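Long-range contact in probable glycosidase crf1 (Neosartorya fumigata, PDB 6IBU), which couples chitinase and transglycosylase activities to transfer chitin onto 1,6-beta-glucan, or onto chitin, cross-linking the fungal cell wall: residues Ser93-Glu98 with Pro175-Arg180. Numbering follows the deposited sequence.
Sequences SDDLDE and PQTPMR
Ser93 and Met179 draw their backbones to a CA–CA distance of 4.2 Å, and between Ser93 and Leu96 the chain folds back in a type I turn, after which Asp97 faces Pro175 and Gln176. The junction illustrates how a carboxylate just after a beta turn can bind the backbone of a neighbouring loop. Asp97 OD2 takes the N-H of Gln176 from above its carboxylate plane, 60° out of it, yet the bond is nearly straight (171°; N to OD2 3.0 Å), while Asp97 CG lies 3.6 Å from Pro175 CA. Thr177 turns its hydroxyl toward the turn, OG1 sitting between the backbone N and the carbonyl carbon (chi1 54°). This OG1, less certainly placed, lies 2.9 Å from Asp97 OD2 and 3.0 Å from Asp95 OD1, both within reach of its one proton. Asp95 meets Thr177 tip to tip, whereas Asp97 crosses it at about a right angle. Asp95 OD1 is gripped from opposite faces by Ser93 OG and the N-H of Asp97, the latter closing an Asx turn. Met179 CG packs 3.5 Å from Ser93 N. A water accepts from Asp94 N and donates to Pro178 O, the second leg doubtfully short. Asp97 OD1 accepts from Lys118 N. In the GH16 beta-sandwich, the hairpin joins strand 85-93, which pairs with strand 179-187, to strand 98-105 on its other edge, leading into Glu98, the probable nucleophile; Tyr232 of strand 229-232 covers Ser93 and Thr177.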
# COMPACT_ATOMS: atom_id res chain seq x y z
N SER A 93 -5.94 -6.96 1.06
CA SER A 93 -7.24 -7.63 1.18
C SER A 93 -7.43 -8.14 2.61
O SER A 93 -6.44 -8.23 3.37
CB SER A 93 -7.36 -8.74 0.19
OG SER A 93 -6.90 -9.96 0.74
N ASP A 94 -8.66 -8.48 2.94
CA ASP A 94 -9.05 -9.12 4.22
C ASP A 94 -8.44 -10.54 4.34
O ASP A 94 -8.29 -10.93 5.51
CB ASP A 94 -10.57 -9.03 4.39
CG ASP A 94 -11.05 -7.64 4.80
OD1 ASP A 94 -10.21 -6.70 4.83
OD2 ASP A 94 -12.26 -7.50 5.05
N ASP A 95 -8.04 -11.25 3.26
CA ASP A 95 -7.30 -12.56 3.40
C ASP A 95 -5.79 -12.32 3.30
O ASP A 95 -5.03 -13.25 3.33
CB ASP A 95 -7.76 -13.69 2.47
CG ASP A 95 -7.50 -13.52 0.99
OD1 ASP A 95 -6.81 -12.57 0.59
OD2 ASP A 95 -8.00 -14.36 0.22
N LEU A 96 -5.39 -11.07 3.36
CA LEU A 96 -3.96 -10.67 3.42
C LEU A 96 -3.28 -10.96 2.07
O LEU A 96 -2.10 -11.14 2.08
CB LEU A 96 -3.26 -11.37 4.58
CG LEU A 96 -3.85 -10.99 5.93
CD1 LEU A 96 -3.09 -11.67 7.07
CD2 LEU A 96 -3.82 -9.46 6.09
N ASP A 97 -4.02 -10.97 0.96
CA ASP A 97 -3.41 -10.68 -0.35
C ASP A 97 -2.88 -9.26 -0.26
O ASP A 97 -3.46 -8.44 0.46
CB ASP A 97 -4.39 -10.80 -1.51
CG ASP A 97 -4.70 -12.23 -1.93
OD1 ASP A 97 -3.92 -13.14 -1.60
OD2 ASP A 97 -5.76 -12.42 -2.59
N GLU A 98 -1.77 -8.97 -0.92
CA GLU A 98 -1.14 -7.68 -0.68
C GLU A 98 -0.16 -7.34 -1.78
O GLU A 98 0.56 -8.21 -2.21
CB GLU A 98 -0.41 -7.74 0.65
CG GLU A 98 -0.33 -6.41 1.32
CD GLU A 98 1.10 -5.93 1.49
OE1 GLU A 98 1.46 -5.58 2.65
OE2 GLU A 98 1.87 -5.93 0.49
N PRO A 175 -2.23 -12.01 -5.70
CA PRO A 175 -3.22 -11.14 -5.07
C PRO A 175 -4.48 -11.06 -5.94
O PRO A 175 -4.35 -10.71 -7.07
CB PRO A 175 -2.53 -9.78 -4.98
CG PRO A 175 -1.06 -10.14 -4.99
CD PRO A 175 -0.95 -11.33 -5.92
N GLN A 176 -5.64 -11.48 -5.44
CA GLN A 176 -6.82 -11.64 -6.32
C GLN A 176 -8.11 -11.52 -5.52
O GLN A 176 -9.11 -12.05 -5.96
CB GLN A 176 -6.80 -12.98 -7.04
CG GLN A 176 -6.79 -14.18 -6.10
CD GLN A 176 -6.58 -15.46 -6.88
OE1 GLN A 176 -7.50 -15.99 -7.50
NE2 GLN A 176 -5.36 -15.96 -6.86
N THR A 177 -8.07 -10.83 -4.39
CA THR A 177 -9.28 -10.56 -3.59
C THR A 177 -9.40 -9.05 -3.47
O THR A 177 -8.44 -8.35 -3.71
CB THR A 177 -9.20 -11.27 -2.24
OG1 THR A 177 -7.98 -10.90 -1.61
CG2 THR A 177 -9.27 -12.77 -2.39
N PRO A 178 -10.59 -8.52 -3.11
CA PRO A 178 -10.81 -7.08 -3.12
C PRO A 178 -9.84 -6.46 -2.11
O PRO A 178 -9.71 -6.97 -1.01
CB PRO A 178 -12.26 -6.88 -2.68
CG PRO A 178 -12.87 -8.29 -2.77
CD PRO A 178 -11.74 -9.27 -2.58
N MET A 179 -9.23 -5.36 -2.49
CA MET A 179 -8.17 -4.74 -1.67
C MET A 179 -8.51 -3.29 -1.40
O MET A 179 -9.14 -2.66 -2.23
CB MET A 179 -6.82 -4.84 -2.37
CG MET A 179 -6.27 -6.24 -2.30
SD MET A 179 -4.55 -6.38 -2.78
CE MET A 179 -4.63 -5.94 -4.50
N ARG A 180 -8.04 -2.79 -0.27
CA ARG A 180 -8.14 -1.35 0.04
C ARG A 180 -6.74 -0.76 -0.06
O ARG A 180 -5.76 -1.50 -0.12
CB ARG A 180 -8.87 -1.17 1.36
CG ARG A 180 -8.10 -1.57 2.59
CD ARG A 180 -8.49 -0.64 3.70
NE ARG A 180 -9.35 -1.32 4.65
CZ ARG A 180 -10.42 -0.81 5.25
NH1 ARG A 180 -10.81 0.44 5.04
NH2 ARG A 180 -11.10 -1.57 6.08
O HOH W 1 -10.75 -8.07 0.96